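Local coordinates for protein retinol dehydratase (Spodoptera frugiperda, PDB 1FMJ) that probably dehydrates retinol to anhydroretinol within a sulfotransferase fold, holding retinol next to adenosine-3',5'-diphosphate and also binding calcium, at residues Asn283-Lys286 with Phe287-Gly291; Asn294-Asp297 with Tyr298-Ile301; Leu82-Leu85 with Ile86-Leu90. All blocks are in the same frame, centred on the assembly; numbering follows the deposited sequence.

Interaction 1 (Asn283-Lys286 with Phe287-Gly291); sequences NFEK and FKNNG. With A3P (adenosine-3'-5'-diphosphate), chain G.
The Phe284 ring is wedged between protein and nucleotide, with Lys288 CB over one face and adenosine-3',5'-diphosphate at its edge. It stands with Phe287 on the short, N-capped helix 284-288, and the two rings help to line the nucleotide pocket of the sulfotransferase fold. CE1 of Phe284 comes within 3.6 Å of O2' of the ribose, and purine C5 lies in the plane of the ring. The Phe287 ring meets the same base obliquely. Phe287 CD2 is 3.2 Å from N7 of the adenine. Thr77 and Glu81 of helix 76-87 also touch Phe287, while Ile311 packs on both rings.

The side chains of Phe284 and Lys288 cross, and CD of Lys288 touches CE2 of Phe284 at 3.6 Å. The extended lysine chain carries NZ past the ring to the carbonyl oxygen of Arg312. Phe284 has CG opposite the backbone N (chi1 -171°), which swings the ring off the helix toward the nucleotide.

Asn283 caps the first turn. Its OD1 takes weak bonds from Glu285 N and Lys286 N. Asn283 O receives Phe287 N at 2.7 Å, in a nearly straight bond (167° at the hydrogen). One residue on, Lys288 N bonds to Phe284 O, also at 2.7 Å.

The helix ends at Asn289. Here the Glu285 and Asn289 side chains run side by side, pointing the same way, with their carboxylate and amide planes 48° apart. Glu285 O is gripped twice by Asn289, which ties the last turn to the residue that leaves it. Asn289 N and Asn289 ND2 arrive from opposite faces of the carbonyl plane, at 3.2 Å and 3.3 Å from Glu285 O.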
loop_
_atom_site.group_PDB
_atom_site.type_symbol
_atom_site.label_atom_id
_atom_site.label_comp_id
_atom_site.label_asym_id
_atom_site.label_seq_id
_atom_site.Cartn_x
_atom_site.Cartn_y
_atom_site.Cartn_z
ATOM N N ASN A 283 -0.038 9.467 17.445
ATOM C CA ASN A 283 1.323 9.896 17.750
ATOM C C ASN A 283 2.230 8.763 17.287
ATOM O O ASN A 283 1.959 7.602 17.580
ATOM C CB ASN A 283 1.476 10.123 19.253
ATOM C CG ASN A 283 2.903 10.438 19.649
ATOM O OD1 ASN A 283 3.752 9.547 19.731
ATOM N ND2 ASN A 283 3.177 11.715 19.887
ATOM N N PHE A 284 3.309 9.087 16.585
ATOM C CA PHE A 284 4.179 8.041 16.059
ATOM C C PHE A 284 4.638 6.977 17.030
ATOM O O PHE A 284 4.553 5.788 16.721
ATOM C CB PHE A 284 5.417 8.615 15.374
ATOM C CG PHE A 284 6.218 7.573 14.643
ATOM C CD1 PHE A 284 5.710 6.976 13.489
ATOM C CD2 PHE A 284 7.457 7.158 15.124
ATOM C CE1 PHE A 284 6.423 5.982 12.826
ATOM C CE2 PHE A 284 8.176 6.164 14.468
ATOM C CZ PHE A 284 7.657 5.575 13.316
ATOM N N GLU A 285 5.143 7.380 18.190
ATOM C CA GLU A 285 5.609 6.393 19.153
ATOM C C GLU A 285 4.474 5.531 19.676
ATOM O O GLU A 285 4.626 4.318 19.778
ATOM C CB GLU A 285 6.362 7.072 20.302
ATOM C CG GLU A 285 7.720 7.601 19.868
ATOM C CD GLU A 285 8.661 6.486 19.432
ATOM O OE1 GLU A 285 9.441 6.693 18.470
ATOM O OE2 GLU A 285 8.625 5.403 20.060
ATOM N N LYS A 286 3.336 6.140 19.994
ATOM C CA LYS A 286 2.201 5.361 20.481
ATOM C C LYS A 286 1.756 4.411 19.368
ATOM O O LYS A 286 1.674 3.199 19.557
ATOM C CB LYS A 286 1.032 6.270 20.873
ATOM C CG LYS A 286 -0.120 5.512 21.532
ATOM C CD LYS A 286 -1.328 6.400 21.834
ATOM C CE LYS A 286 -2.439 5.587 22.517
ATOM N NZ LYS A 286 -3.749 6.307 22.620
ATOM N N PHE A 287 1.486 4.975 18.197
ATOM C CA PHE A 287 1.047 4.183 17.054
ATOM C C PHE A 287 2.039 3.047 16.770
ATOM O O PHE A 287 1.651 1.894 16.563
ATOM C CB PHE A 287 0.920 5.088 15.825
ATOM C CG PHE A 287 -0.040 4.576 14.787
ATOM C CD1 PHE A 287 -1.408 4.561 15.034
ATOM C CD2 PHE A 287 0.422 4.123 13.559
ATOM C CE1 PHE A 287 -2.299 4.098 14.072
ATOM C CE2 PHE A 287 -0.463 3.661 12.594
ATOM C CZ PHE A 287 -1.821 3.648 12.848
ATOM N N LYS A 288 3.324 3.379 16.792
ATOM C CA LYS A 288 4.371 2.405 16.519
ATOM C C LYS A 288 4.341 1.173 17.420
ATOM O O LYS A 288 4.578 0.066 16.954
ATOM C CB LYS A 288 5.744 3.073 16.608
ATOM C CG LYS A 288 6.903 2.144 16.265
ATOM C CD LYS A 288 8.174 2.934 16.037
ATOM C CE LYS A 288 9.316 2.042 15.586
ATOM N NZ LYS A 288 10.489 2.867 15.163
ATOM N N ASN A 289 4.061 1.361 18.704
ATOM C CA ASN A 289 4.010 0.234 19.638
ATOM C C ASN A 289 2.581 -0.238 19.872
ATOM O O ASN A 289 2.284 -0.876 20.882
ATOM C CB ASN A 289 4.660 0.617 20.974
ATOM C CG ASN A 289 6.166 0.760 20.866
ATOM O OD1 ASN A 289 6.894 -0.231 20.762
ATOM N ND2 ASN A 289 6.642 1.997 20.875
ATOM N N ASN A 290 1.705 0.087 18.927
ATOM C CA ASN A 290 0.309 -0.308 18.990
ATOM C C ASN A 290 0.220 -1.625 18.224
ATOM O O ASN A 290 0.149 -1.638 16.994
ATOM C CB ASN A 290 -0.578 0.753 18.323
ATOM C CG ASN A 290 -2.060 0.519 18.560
ATOM O OD1 ASN A 290 -2.521 -0.614 18.626
ATOM N ND2 ASN A 290 -2.815 1.601 18.668
ATOM N N GLY A 291 0.235 -2.727 18.969
ATOM C CA GLY A 291 0.166 -4.048 18.375
ATOM C C GLY A 291 -1.002 -4.283 17.433
ATOM O O GLY A 291 -0.957 -5.197 16.610
HETATM P P1 A3P G . 8.494 5.408 6.902
HETATM O O1P A3P G . 9.032 4.159 6.335
HETATM O O2P A3P G . 8.698 5.471 8.364
HETATM O O3P A3P G . 9.118 6.574 6.260
HETATM P P2 A3P G . 1.813 2.640 4.612
HETATM O O4P A3P G . 0.927 2.501 5.779
HETATM O O5P A3P G . 1.060 3.132 3.439
HETATM O O6P A3P G . 2.467 1.333 4.317
HETATM O "O5'" A3P G . 2.937 3.698 4.948
HETATM C "C5'" A3P G . 3.853 3.503 6.014
HETATM C "C4'" A3P G . 4.642 4.784 6.300
HETATM O "O4'" A3P G . 3.852 5.600 7.210
HETATM C "C3'" A3P G . 5.956 4.511 7.035
HETATM O "O3'" A3P G . 6.935 5.483 6.601
HETATM C "C2'" A3P G . 5.508 4.592 8.480
HETATM O "O2'" A3P G . 6.510 4.642 9.491
HETATM C "C1'" A3P G . 4.598 5.809 8.415
HETATM N N9 A3P G . 3.691 5.901 9.566
HETATM C C8 A3P G . 2.883 4.927 10.132
HETATM N N7 A3P G . 2.181 5.323 11.160
HETATM C C5 A3P G . 2.536 6.657 11.299
HETATM C C6 A3P G . 2.145 7.692 12.219
HETATM N N6 A3P G . 1.265 7.499 13.206
HETATM N N1 A3P G . 2.710 8.957 12.068
HETATM C C2 A3P G . 3.617 9.198 11.066
HETATM N N3 A3P G . 4.066 8.299 10.136
HETATM C C4 A3P G . 3.482 7.042 10.312
#

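Interaction 2 (Asn294-Asp297 with Tyr298-Ile301); sequences NMED and YREI
An Asx turn leading into a 3-10 turn brings Met295 and Tyr298 together in the loop that helps to line the retinol pocket. Asn294 OD1 accepts from Glu296 N at 2.9 Å and makes the Asx turn. Tyr298 N then bonds to Met295 O, and Arg299 N to Glu296 O at 3.1 Å.

Met295, which touches retinol, lies alongside Tyr298. Met295 CE is 3.5 Å from Tyr298 CE2, in the plane of the ring. The sulfur makes a Met-aromatic contact at the ring edge, Met295 SD being 4.9 Å from the Tyr298 centroid. Bends at chi2 and chi3 (-73° and -102°) bring the methyl group round to this edge. Asp297 OD2 sits 4.1 Å above the Tyr298 ring plane, over its centre. Leu138 of helix 132-142 also touches Tyr298.

Glu296 and Arg299 form a side-on salt bridge, carboxylate and guanidinium nearly coplanar (13°). His309 ND1 also bonds to Glu296 OE1, and Arg299 reaches the carbonyl oxygens of Ala305 and Glu308. A leucine at Arg299 would probably leave the Glu296 carboxylate without its opposite charge, though still bonded to His309, and the carbonyls of Ala305 and Glu308 without this donor. In the bridge, Arg299 NE meets the syn lone pair of Glu296 OE2 at 2.8 Å, and Arg299 NH2 meets Glu296 OE1 at 3.3 Å.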
loop_
_atom_site.group_PDB
_atom_site.type_symbol
_atom_site.label_atom_id
_atom_site.label_comp_id
_atom_site.label_asym_id
_atom_site.label_seq_id
_atom_site.Cartn_x
_atom_site.Cartn_y
_atom_site.Cartn_z
ATOM N N ASN A 294 0.860 -2.398 14.270
ATOM C CA ASN A 294 2.267 -2.508 13.917
ATOM C C ASN A 294 2.714 -3.831 13.306
ATOM O O ASN A 294 3.897 -4.008 13.021
ATOM C CB ASN A 294 3.156 -2.172 15.121
ATOM C CG ASN A 294 2.996 -3.148 16.265
ATOM O OD1 ASN A 294 2.586 -4.287 16.073
ATOM N ND2 ASN A 294 3.346 -2.709 17.466
ATOM N N MET A 295 1.771 -4.748 13.116
ATOM C CA MET A 295 2.048 -6.048 12.516
ATOM C C MET A 295 3.113 -6.867 13.239
ATOM O O MET A 295 3.668 -7.809 12.668
ATOM C CB MET A 295 2.466 -5.864 11.055
ATOM C CG MET A 295 1.416 -5.203 10.170
ATOM S SD MET A 295 0.010 -6.283 9.776
ATOM C CE MET A 295 0.410 -6.759 8.129
ATOM N N GLU A 296 3.406 -6.512 14.486
ATOM C CA GLU A 296 4.406 -7.242 15.257
ATOM C C GLU A 296 3.906 -8.629 15.650
ATOM O O GLU A 296 4.674 -9.460 16.117
ATOM C CB GLU A 296 4.806 -6.450 16.509
ATOM C CG GLU A 296 5.771 -5.310 16.217
ATOM C CD GLU A 296 7.104 -5.800 15.684
ATOM O OE1 GLU A 296 7.720 -5.076 14.871
ATOM O OE2 GLU A 296 7.541 -6.905 16.081
ATOM N N ASP A 297 2.615 -8.870 15.451
ATOM C CA ASP A 297 2.006 -10.156 15.763
ATOM C C ASP A 297 2.552 -11.227 14.822
ATOM O O ASP A 297 2.450 -12.424 15.098
ATOM C CB ASP A 297 0.480 -10.063 15.627
ATOM C CG ASP A 297 0.047 -9.202 14.447
ATOM O OD1 ASP A 297 0.483 -8.035 14.378
ATOM O OD2 ASP A 297 -0.738 -9.677 13.593
ATOM N N TYR A 298 3.144 -10.788 13.715
ATOM C CA TYR A 298 3.707 -11.718 12.744
ATOM C C TYR A 298 5.158 -12.101 13.046
ATOM O O TYR A 298 5.664 -13.086 12.514
ATOM C CB TYR A 298 3.628 -11.137 11.330
ATOM C CG TYR A 298 2.237 -11.100 10.742
ATOM C CD1 TYR A 298 1.446 -12.246 10.708
ATOM C CD2 TYR A 298 1.722 -9.930 10.187
ATOM C CE1 TYR A 298 0.177 -12.229 10.135
ATOM C CE2 TYR A 298 0.450 -9.903 9.609
ATOM C CZ TYR A 298 -0.312 -11.056 9.587
ATOM O OH TYR A 298 -1.565 -11.043 9.022
ATOM N N ARG A 299 5.833 -11.340 13.899
ATOM C CA ARG A 299 7.221 -11.669 14.183
ATOM C C ARG A 299 7.368 -13.023 14.875
ATOM O O ARG A 299 8.324 -13.749 14.614
ATOM C CB ARG A 299 7.890 -10.575 15.020
ATOM C CG ARG A 299 9.412 -10.696 15.040
ATOM C CD ARG A 299 10.059 -9.464 15.640
ATOM N NE ARG A 299 9.738 -8.257 14.881
ATOM C CZ ARG A 299 10.404 -7.835 13.814
ATOM N NH1 ARG A 299 11.446 -8.514 13.354
ATOM N NH2 ARG A 299 10.032 -6.715 13.212
ATOM N N GLU A 300 6.422 -13.362 15.747
ATOM C CA GLU A 300 6.467 -14.643 16.451
ATOM C C GLU A 300 6.409 -15.788 15.445
ATOM O O GLU A 300 6.886 -16.887 15.717
ATOM C CB GLU A 300 5.299 -14.748 17.440
ATOM C CG GLU A 300 5.257 -16.047 18.245
ATOM C CD GLU A 300 4.693 -17.223 17.456
ATOM O OE1 GLU A 300 3.556 -17.108 16.956
ATOM O OE2 GLU A 300 5.379 -18.268 17.345
ATOM N N ILE A 301 5.830 -15.521 14.278
ATOM C CA ILE A 301 5.723 -16.532 13.228
ATOM C C ILE A 301 7.089 -16.790 12.592
ATOM O O ILE A 301 7.414 -17.928 12.251
ATOM C CB ILE A 301 4.719 -16.094 12.128
ATOM C CG1 ILE A 301 3.322 -15.928 12.737
ATOM C CG2 ILE A 301 4.686 -17.123 11.005
ATOM C CD1 ILE A 301 2.266 -15.455 11.759
#

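Interaction 3 (Leu82-Leu85 with Ile86-Leu90)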
loop_
_atom_site.group_PDB
_atom_site.type_symbol
_atom_site.label_atom_id
_atom_site.label_comp_id
_atom_site.label_asym_id
_atom_site.label_seq_id
_atom_site.Cartn_x
_atom_site.Cartn_y
_atom_site.Cartn_z
ATOM N N LEU A 82 -7.613 6.236 11.205
ATOM C CA LEU A 82 -8.433 7.435 11.314
ATOM C C LEU A 82 -9.829 7.154 10.771
ATOM O O LEU A 82 -10.833 7.401 11.443
ATOM C CB LEU A 82 -7.812 8.586 10.517
ATOM C CG LEU A 82 -6.494 9.158 11.029
ATOM C CD1 LEU A 82 -5.973 10.213 10.045
ATOM C CD2 LEU A 82 -6.707 9.758 12.405
ATOM N N VAL A 83 -9.875 6.634 9.546
ATOM C CA VAL A 83 -11.130 6.317 8.875
ATOM C C VAL A 83 -11.993 5.320 9.646
ATOM O O VAL A 83 -13.215 5.444 9.671
ATOM C CB VAL A 83 -10.862 5.749 7.451
ATOM C CG1 VAL A 83 -12.142 5.178 6.854
ATOM C CG2 VAL A 83 -10.309 6.841 6.546
ATOM N N TRP A 84 -11.375 4.327 10.276
ATOM C CA TRP A 84 -12.159 3.341 11.001
ATOM C C TRP A 84 -12.755 3.936 12.258
ATOM O O TRP A 84 -13.926 3.730 12.549
ATOM C CB TRP A 84 -11.314 2.123 11.380
ATOM C CG TRP A 84 -12.141 0.891 11.641
ATOM C CD1 TRP A 84 -12.564 -0.027 10.717
ATOM C CD2 TRP A 84 -12.668 0.460 12.901
ATOM N NE1 TRP A 84 -13.318 -1.000 11.326
ATOM C CE2 TRP A 84 -13.398 -0.729 12.666
ATOM C CE3 TRP A 84 -12.595 0.962 14.208
ATOM C CZ2 TRP A 84 -14.049 -1.429 13.691
ATOM C CZ3 TRP A 84 -13.246 0.264 15.230
ATOM C CH2 TRP A 84 -13.961 -0.918 14.961
ATOM N N LEU A 85 -11.948 4.667 13.010
ATOM C CA LEU A 85 -12.432 5.270 14.245
ATOM C C LEU A 85 -13.538 6.279 13.982
ATOM O O LEU A 85 -14.531 6.321 14.709
ATOM C CB LEU A 85 -11.275 5.940 14.997
ATOM C CG LEU A 85 -10.343 4.941 15.689
ATOM C CD1 LEU A 85 -9.069 5.620 16.181
ATOM C CD2 LEU A 85 -11.103 4.291 16.844
ATOM N N ILE A 86 -13.366 7.081 12.933
ATOM C CA ILE A 86 -14.348 8.097 12.577
ATOM C C ILE A 86 -15.676 7.491 12.124
ATOM O O ILE A 86 -16.739 8.018 12.441
ATOM C CB ILE A 86 -13.796 9.024 11.475
ATOM C CG1 ILE A 86 -12.564 9.762 12.012
ATOM C CG2 ILE A 86 -14.878 10.010 11.028
ATOM C CD1 ILE A 86 -11.920 10.726 11.031
ATOM N N GLU A 87 -15.612 6.389 11.383
ATOM C CA GLU A 87 -16.822 5.721 10.919
ATOM C C GLU A 87 -17.450 4.930 12.061
ATOM O O GLU A 87 -18.624 4.583 12.001
ATOM C CB GLU A 87 -16.507 4.762 9.759
ATOM C CG GLU A 87 -15.977 5.419 8.493
ATOM C CD GLU A 87 -17.025 6.248 7.775
ATOM O OE1 GLU A 87 -17.776 6.975 8.456
ATOM O OE2 GLU A 87 -17.090 6.191 6.529
ATOM N N ASN A 88 -16.676 4.653 13.109
ATOM C CA ASN A 88 -17.199 3.879 14.236
ATOM C C ASN A 88 -17.337 4.597 15.580
ATOM O O ASN A 88 -17.089 4.010 16.633
ATOM C CB ASN A 88 -16.377 2.600 14.411
ATOM C CG ASN A 88 -16.777 1.514 13.422
ATOM O OD1 ASN A 88 -17.838 0.895 13.562
ATOM N ND2 ASN A 88 -15.942 1.288 12.410
ATOM N N ASP A 89 -17.728 5.868 15.539
ATOM C CA ASP A 89 -17.948 6.649 16.757
ATOM C C ASP A 89 -16.762 6.697 17.709
ATOM O O ASP A 89 -16.937 6.627 18.927
ATOM C CB ASP A 89 -19.152 6.087 17.510
ATOM C CG ASP A 89 -20.392 6.021 16.650
ATOM O OD1 ASP A 89 -20.803 7.074 16.125
ATOM O OD2 ASP A 89 -20.958 4.917 16.497
ATOM N N LEU A 90 -15.562 6.826 17.158
ATOM C CA LEU A 90 -14.358 6.882 17.976
ATOM C C LEU A 90 -14.353 5.839 19.085
ATOM O O LEU A 90 -14.044 6.142 20.238
ATOM C CB LEU A 90 -14.180 8.279 18.579
ATOM C CG LEU A 90 -13.854 9.388 17.579
ATOM C CD1 LEU A 90 -15.146 9.920 16.979
ATOM C CD2 LEU A 90 -13.100 10.504 18.276
#
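Leu82 and Ile86 form the tightly packed side of the last turns of helix 76-87, which follows the phosphate-binding loop of the sulfotransferase fold. With CG1 opposite the carbonyl carbon (chi1 -63°), Ile86 folds back along the helix, its CG1 3.0 Å from Leu82 O. Ile86 N bonds to Leu82 O, also at 3.0 Å. Leu82 and Ile86 both press on Ile262 of helix 255-265, and Leu85 and Ile86 on Leu278 of helix 272-281. Val83 is buried too, against Phe160 of strand 160-163.

Partly exposed Glu87, Trp84 and Asn88 and exposed Asp89 make the solvent side. Glu87 turns its carboxylate to Lys268. Trp84 and Asn88 cross in a close fit, with ring and amide planes 32° apart. Asn88 CB makes a CH-pi contact over the six-membered ring of Trp84, its centroid 4.2 Å away. Phe160 and Arg102 also meet Trp84, the latter by a cation-pi contact.

The helix end is closed by Leu90 N, which bonds to Leu85 O at 2.7 Å across a six-residue turn. Asn88 ND2 stands 3.2 Å above the Trp84 ring plane, over its centre, and donates to Trp84 O at 3.2 Å, with that oxygen close to the amide plane of Asn88.

In the fold
All three contacts are local turns within the sulfotransferase domain. Interaction 3 is partly buried and mostly apolar; interactions 1 and 2 are surface contacts, yet both reach a ligand, interaction 1 with two side chains and interaction 2 with one. Interaction 1 uses aromatic rings against the nucleotide. Interaction 2 uses a methionine against retinol and relies more on charge. These two touch: Lys288 O and Asn294 ND2 are 3.1 Å apart, probably hydrogen-bonded. Interactions 1 and 3 do not touch, their nearest atoms being about 6 Å apart, but both pack on His281 of helix 272-281. Interactions 1 and 3 each end a helix with an asparagine that folds back onto a carbonyl oxygen.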